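Local coordinates for protein Myo-inositol phosphohydrolase (PDB 4WU3) that probably removes phosphate from inositol polyphosphates such as phytate, as a tandem-domain member of the PTP-like phytases, at residues Y607-V610 / Q611-A615; V490-E493 / Q494-V497. The protein carries 2 engineered substitutions. All blocks are in the same frame, centred on the assembly; numbering follows the deposited sequence.

Contact 1: residues Y607-V610 / Q611-A615; sequences YQYV and QENHA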
ATOM      1  N   TYR A 607     -36.681 -15.969 -14.834  1.00 15.31           N
ATOM      2  CA  TYR A 607     -37.430 -16.696 -15.852  1.00 16.53           C
ATOM      3  C   TYR A 607     -37.836 -18.070 -15.327  1.00 20.53           C
ATOM      4  O   TYR A 607     -38.995 -18.487 -15.474  1.00 20.88           O
ATOM      5  CB  TYR A 607     -36.605 -16.848 -17.122  1.00 17.10           C
ATOM      6  CG  TYR A 607     -37.331 -17.582 -18.217  1.00 20.51           C
ATOM      7  CD1 TYR A 607     -38.198 -16.911 -19.071  1.00 23.18           C
ATOM      8  CD2 TYR A 607     -37.174 -18.949 -18.381  1.00 25.88           C
ATOM      9  CE1 TYR A 607     -38.882 -17.579 -20.069  1.00 26.10           C
ATOM     10  CE2 TYR A 607     -37.849 -19.629 -19.378  1.00 32.84           C
ATOM     11  CZ  TYR A 607     -38.703 -18.939 -20.220  1.00 32.72           C
ATOM     12  OH  TYR A 607     -39.379 -19.618 -21.207  1.00 42.18           O
ATOM     13  N   GLN A 608     -36.893 -18.765 -14.690  1.00 22.34           N
ATOM     14  CA  GLN A 608     -37.185 -20.073 -14.105  1.00 26.83           C
ATOM     15  C   GLN A 608     -38.265 -19.963 -13.029  1.00 23.64           C
ATOM     16  O   GLN A 608     -39.161 -20.812 -12.932  1.00 21.20           O
ATOM     17  CB  GLN A 608     -35.934 -20.715 -13.490  1.00 27.78           C
ATOM     18  CG  GLN A 608     -36.242 -22.056 -12.832  1.00 33.17           C
ATOM     19  CD  GLN A 608     -35.033 -22.751 -12.234  1.00 37.77           C
ATOM     20  OE1 GLN A 608     -33.913 -22.260 -12.316  1.00 37.10           O
ATOM     21  NE2 GLN A 608     -35.271 -23.906 -11.614  1.00 36.89           N
ATOM     22  N   TYR A 609     -38.156 -18.930 -12.204  1.00 19.32           N
ATOM     23  CA  TYR A 609     -39.113 -18.717 -11.136  1.00 20.03           C
ATOM     24  C   TYR A 609     -40.526 -18.619 -11.713  1.00 19.74           C
ATOM     25  O   TYR A 609     -41.474 -19.171 -11.164  1.00 22.67           O
ATOM     26  CB  TYR A 609     -38.758 -17.451 -10.351  1.00 18.63           C
ATOM     27  CG  TYR A 609     -39.894 -16.913  -9.514  1.00 19.90           C
ATOM     28  CD1 TYR A 609     -40.254 -17.527  -8.322  1.00 19.19           C
ATOM     29  CD2 TYR A 609     -40.605 -15.781  -9.907  1.00 20.41           C
ATOM     30  CE1 TYR A 609     -41.295 -17.040  -7.552  1.00 19.36           C
ATOM     31  CE2 TYR A 609     -41.644 -15.291  -9.134  1.00 19.79           C
ATOM     32  CZ  TYR A 609     -41.984 -15.934  -7.961  1.00 17.73           C
ATOM     33  OH  TYR A 609     -43.007 -15.471  -7.172  1.00 19.69           O
ATOM     34  N   VAL A 610     -40.654 -17.901 -12.819  1.00 19.31           N
ATOM     35  CA  VAL A 610     -41.939 -17.725 -13.463  1.00 21.76           C
ATOM     36  C   VAL A 610     -42.436 -19.063 -14.002  1.00 20.88           C
ATOM     37  O   VAL A 610     -43.576 -19.452 -13.777  1.00 21.53           O
ATOM     38  CB  VAL A 610     -41.856 -16.704 -14.614  1.00 18.49           C
ATOM     39  CG1 VAL A 610     -43.105 -16.774 -15.466  1.00 18.10           C
ATOM     40  CG2 VAL A 610     -41.675 -15.297 -14.064  1.00 19.80           C
ATOM     41  N   GLN A 611     -41.577 -19.763 -14.724  1.00 20.33           N
ATOM     42  CA  GLN A 611     -41.959 -21.056 -15.277  1.00 22.48           C
ATOM     43  C   GLN A 611     -42.618 -21.932 -14.216  1.00 22.38           C
ATOM     44  O   GLN A 611     -43.600 -22.611 -14.500  1.00 24.29           O
ATOM     45  CB  GLN A 611     -40.739 -21.770 -15.849  1.00 21.57           C
ATOM     46  CG  GLN A 611     -40.205 -21.142 -17.125  1.00 23.34           C
ATOM     47  CD  GLN A 611     -41.233 -21.125 -18.247  1.00 23.00           C
ATOM     48  OE1 GLN A 611     -41.785 -22.156 -18.609  1.00 27.61           O
ATOM     49  NE2 GLN A 611     -41.498 -19.952 -18.789  1.00 22.70           N
ATOM     50  N   GLU A 612     -42.091 -21.873 -12.993  1.00 22.36           N
ATOM     51  CA  GLU A 612     -42.482 -22.774 -11.906  1.00 23.76           C
ATOM     52  C   GLU A 612     -43.622 -22.285 -11.033  1.00 26.04           C
ATOM     53  O   GLU A 612     -44.207 -23.086 -10.305  1.00 26.67           O
ATOM     54  CB  GLU A 612     -41.292 -23.025 -10.977  1.00 25.72           C
ATOM     55  CG  GLU A 612     -40.214 -23.896 -11.584  1.00 26.93           C
ATOM     56  CD  GLU A 612     -39.063 -24.145 -10.636  1.00 28.46           C
ATOM     57  OE1 GLU A 612     -39.223 -23.929  -9.412  1.00 31.62           O
ATOM     58  OE2 GLU A 612     -37.996 -24.561 -11.120  1.00 27.38           O
ATOM     59  N   ASN A 613     -43.918 -20.985 -11.059  1.00 26.19           N
ATOM     60  CA  ASN A 613     -44.881 -20.419 -10.113  1.00 26.57           C
ATOM     61  C   ASN A 613     -46.017 -19.607 -10.723  1.00 24.87           C
ATOM     62  O   ASN A 613     -46.904 -19.164 -10.001  1.00 24.81           O
ATOM     63  CB  ASN A 613     -44.162 -19.553  -9.071  1.00 27.01           C
ATOM     64  CG  ASN A 613     -43.237 -20.357  -8.177  1.00 28.06           C
ATOM     65  OD1 ASN A 613     -43.623 -20.785  -7.087  1.00 34.26           O
ATOM     66  ND2 ASN A 613     -42.001 -20.548  -8.623  1.00 29.56           N
ATOM     67  N   HIS A 614     -46.008 -19.398 -12.034  1.00 24.75           N
ATOM     68  CA  HIS A 614     -47.062 -18.586 -12.649  1.00 29.63           C
ATOM     69  C   HIS A 614     -48.430 -19.284 -12.595  1.00 30.75           C
ATOM     70  O   HIS A 614     -49.460 -18.630 -12.438  1.00 35.44           O
ATOM     71  CB  HIS A 614     -46.710 -18.237 -14.093  1.00 27.38           C
ATOM     72  CG  HIS A 614     -46.969 -19.348 -15.055  1.00 27.66           C
ATOM     73  ND1 HIS A 614     -46.037 -20.321 -15.332  1.00 30.54           N
ATOM     74  CD2 HIS A 614     -48.059 -19.648 -15.797  1.00 28.80           C
ATOM     75  CE1 HIS A 614     -46.541 -21.173 -16.209  1.00 32.23           C
ATOM     76  NE2 HIS A 614     -47.767 -20.786 -16.506  1.00 31.32           N
ATOM     77  N   ALA A 615     -48.433 -20.609 -12.703  1.00 30.85           N
ATOM     78  CA  ALA A 615     -49.682 -21.373 -12.772  1.00 34.53           C
ATOM     79  C   ALA A 615     -50.640 -21.052 -11.628  1.00 33.89           C
ATOM     80  O   ALA A 615     -51.823 -20.841 -11.861  1.00 34.20           O
ATOM     81  CB  ALA A 615     -49.393 -22.863 -12.802  1.00 32.92           C
TER
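Y607 O takes the amide hydrogen of Q611 N at 3.0 Å, an i to i+4 helical bond, and Q608 O receives E612 N in the same way. At Y609 O the pattern weakens, the amide of N613 making only a poor bond, but N613 ND2 holds this oxygen at 2.9 Å, in the carbonyl plane on a lone pair, while the N613 side chain crosses the Y609 ring. V610 O keeps its i+4 amide, H614 N, and also takes N613 N and H614 ND1, the last at 3.0 Å with V610 O close to the imidazole plane, though the donor is tilted from the carbonyl plane. Q608 and E612 run side by side, and Q608 NE2 reaches the syn side of E612 OE2 at 2.8 Å from out of the carboxylate plane; E612 OE1 goes to W625. With CG anti to the backbone N (chi1 -179°), the Y607 ring lies against the bent Q611 chain, ring and amide planes 18° apart, and Y607 CE2 is 3.6 Å from Q611 CG. An alanine here would strip away this ring, and Q611 would probably be left to the bond from its NE2 to P560 O, its chain freer to turn. Side-chain donors reinforcing the last carbonyls fit a helix C-terminus, here that of helix 593-613.

Contact 2: residues V490-E493 / Q494-V497; sequences VMTE and QQLV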
ATOM      1  N   VAL A 490     -41.616  23.722  -6.459  1.00 21.65           N
ATOM      2  CA  VAL A 490     -41.091  22.427  -6.056  1.00 23.19           C
ATOM      3  C   VAL A 490     -42.207  21.413  -5.770  1.00 22.73           C
ATOM      4  O   VAL A 490     -43.037  21.642  -4.894  1.00 24.20           O
ATOM      5  CB  VAL A 490     -40.228  22.570  -4.795  1.00 22.64           C
ATOM      6  CG1 VAL A 490     -39.748  21.206  -4.321  1.00 23.71           C
ATOM      7  CG2 VAL A 490     -39.044  23.482  -5.074  1.00 24.03           C
ATOM      8  N   MET A 491     -42.217  20.311  -6.529  1.00 22.09           N
ATOM      9  CA  MET A 491     -43.154  19.190  -6.338  1.00 20.07           C
ATOM     10  C   MET A 491     -42.379  17.875  -6.205  1.00 18.90           C
ATOM     11  O   MET A 491     -41.236  17.772  -6.671  1.00 15.85           O
ATOM     12  CB  MET A 491     -44.092  19.034  -7.545  1.00 21.36           C
ATOM     13  CG  MET A 491     -44.967  20.226  -7.885  1.00 23.86           C
ATOM     14  SD  MET A 491     -46.018  19.783  -9.271  1.00 25.59           S
ATOM     15  CE  MET A 491     -44.975  20.263 -10.653  1.00 30.49           C
ATOM     16  N   THR A 492     -42.998  16.877  -5.575  1.00 15.01           N
ATOM     17  CA  THR A 492     -42.560  15.495  -5.738  1.00 15.59           C
ATOM     18  C   THR A 492     -43.159  15.017  -7.046  1.00 16.68           C
ATOM     19  O   THR A 492     -44.076  15.654  -7.582  1.00 16.05           O
ATOM     20  CB  THR A 492     -43.034  14.554  -4.605  1.00 15.08           C
ATOM     21  OG1 THR A 492     -44.466  14.487  -4.575  1.00 14.32           O
ATOM     22  CG2 THR A 492     -42.542  15.031  -3.277  1.00 15.99           C
ATOM     23  N   GLU A 493     -42.644  13.910  -7.571  1.00 16.00           N
ATOM     24  CA  GLU A 493     -43.204  13.338  -8.796  1.00 15.08           C
ATOM     25  C   GLU A 493     -44.617  12.839  -8.539  1.00 14.21           C
ATOM     26  O   GLU A 493     -45.492  12.926  -9.407  1.00 13.97           O
ATOM     27  CB  GLU A 493     -42.347  12.185  -9.315  1.00 15.28           C
ATOM     28  CG  GLU A 493     -43.005  11.433 -10.458  1.00 16.44           C
ATOM     29  CD  GLU A 493     -42.044  10.528 -11.209  1.00 20.25           C
ATOM     30  OE1 GLU A 493     -40.924  10.985 -11.556  1.00 20.22           O
ATOM     31  OE2 GLU A 493     -42.423   9.364 -11.478  1.00 21.58           O
ATOM     32  N   GLN A 494     -44.830  12.305  -7.344  1.00 13.47           N
ATOM     33  CA  GLN A 494     -46.143  11.810  -6.975  1.00 15.29           C
ATOM     34  C   GLN A 494     -47.182  12.916  -7.062  1.00 14.79           C
ATOM     35  O   GLN A 494     -48.242  12.717  -7.655  1.00 14.35           O
ATOM     36  CB  GLN A 494     -46.134  11.239  -5.569  1.00 16.78           C
ATOM     37  CG  GLN A 494     -47.532  11.012  -5.036  1.00 18.68           C
ATOM     38  CD  GLN A 494     -47.548  10.059  -3.874  1.00 21.22           C
ATOM     39  OE1 GLN A 494     -46.590   9.977  -3.107  1.00 23.51           O
ATOM     40  NE2 GLN A 494     -48.640   9.327  -3.735  1.00 26.04           N
ATOM     41  N   GLN A 495     -46.870  14.072  -6.468  1.00 14.22           N
ATOM     42  CA  GLN A 495     -47.744  15.239  -6.536  1.00 15.25           C
ATOM     43  C   GLN A 495     -48.016  15.609  -7.969  1.00 14.33           C
ATOM     44  O   GLN A 495     -49.163  15.808  -8.344  1.00 16.96           O
ATOM     45  CB  GLN A 495     -47.123  16.436  -5.820  1.00 17.45           C
ATOM     46  CG  GLN A 495     -47.166  16.329  -4.312  1.00 18.61           C
ATOM     47  CD  GLN A 495     -46.424  17.451  -3.615  1.00 21.78           C
ATOM     48  OE1 GLN A 495     -45.323  17.843  -4.014  1.00 22.23           O
ATOM     49  NE2 GLN A 495     -47.029  17.981  -2.566  1.00 24.11           N
ATOM     50  N   LEU A 496     -46.963  15.693  -8.780  1.00 13.72           N
ATOM     51  CA  LEU A 496     -47.137  15.967 -10.207  1.00 13.62           C
ATOM     52  C   LEU A 496     -48.049  14.941 -10.896  1.00 13.22           C
ATOM     53  O   LEU A 496     -48.953  15.311 -11.643  1.00 13.17           O
ATOM     54  CB  LEU A 496     -45.782  15.999 -10.924  1.00 15.96           C
ATOM     55  CG  LEU A 496     -45.864  16.242 -12.441  1.00 16.12           C
ATOM     56  CD1 LEU A 496     -46.546  17.574 -12.734  1.00 16.30           C
ATOM     57  CD2 LEU A 496     -44.474  16.194 -13.067  1.00 16.68           C
ATOM     58  N   VAL A 497     -47.797  13.658 -10.662  1.00 11.47           N
ATOM     59  CA  VAL A 497     -48.548  12.605 -11.341  1.00 12.43           C
ATOM     60  C   VAL A 497     -50.024  12.582 -10.919  1.00 12.65           C
ATOM     61  O   VAL A 497     -50.916  12.459 -11.755  1.00  9.89           O
ATOM     62  CB  VAL A 497     -47.909  11.220 -11.096  1.00 12.37           C
ATOM     63  CG1 VAL A 497     -48.894  10.112 -11.407  1.00 13.30           C
ATOM     64  CG2 VAL A 497     -46.657  11.065 -11.950  1.00 12.08           C
TER
HETATM   65  O   HOH W   1     -43.204  19.421  -2.428  1.00 35.73           O
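Q495 OE1 is gripped from two directions: T492 N gives it a nearly straight bond of 3.0 Å, with an N-H...O angle of 168°, and a water lies 3.1 Å from the same OE1, within weak reach of V490 O as well. The return bond runs from Q495 N to T492 OG1 at 3.1 Å. T492 turns OG1 between its own N and carbonyl carbon (chi1 62°), which aims the hydroxyl oxygen at that amide, and the Q495 chain leaves with CG beside its own N and runs extended past the hydroxyl, Q495 CG 3.3 Å from T492 OG1. This reciprocal pair is a capping box, T492 being the N-cap where strand 490-491 hands over to helix 493-499. The first helical bonds follow, L496 N to T492 O and V497 N to E493 O, the latter at 2.7 Å and pointing nearly down the carbonyl axis. Next to the box, M491 and L496 make an apolar contact: the M491 chain bends at its last torsion (chi3 -89°) and brings CE to 3.7 Å from L496 CD1, V428 of strand 426-429 touching both side chains. E493 and V497 lie side by side, CG to CG2 at 4.0 Å, and the E493 carboxylate continues to H539 NE2 through OE2.

Both contacts are helix ends, but opposite ones: contact 2 starts helix 493-499, and contact 1 finishes helix 593-613 about a hundred residues later. Their centres stand 36 Å apart and their nearest atoms about 25 Å, so they do not touch. Each has an indirect path to the inositol tetrakisphosphate pocket. Helix 593-613 carries the ligand-pocket residue Y596 near its start, well before contact 1, and Y607 and V610 pack on M556 and M557 of helix 545-558, at the other end of that helix from pocket residues G545 and R546. From contact 2, the E493 side chain lies about 12 Å from a bound ligand and bonds H539, the residue just before pocket residue S540.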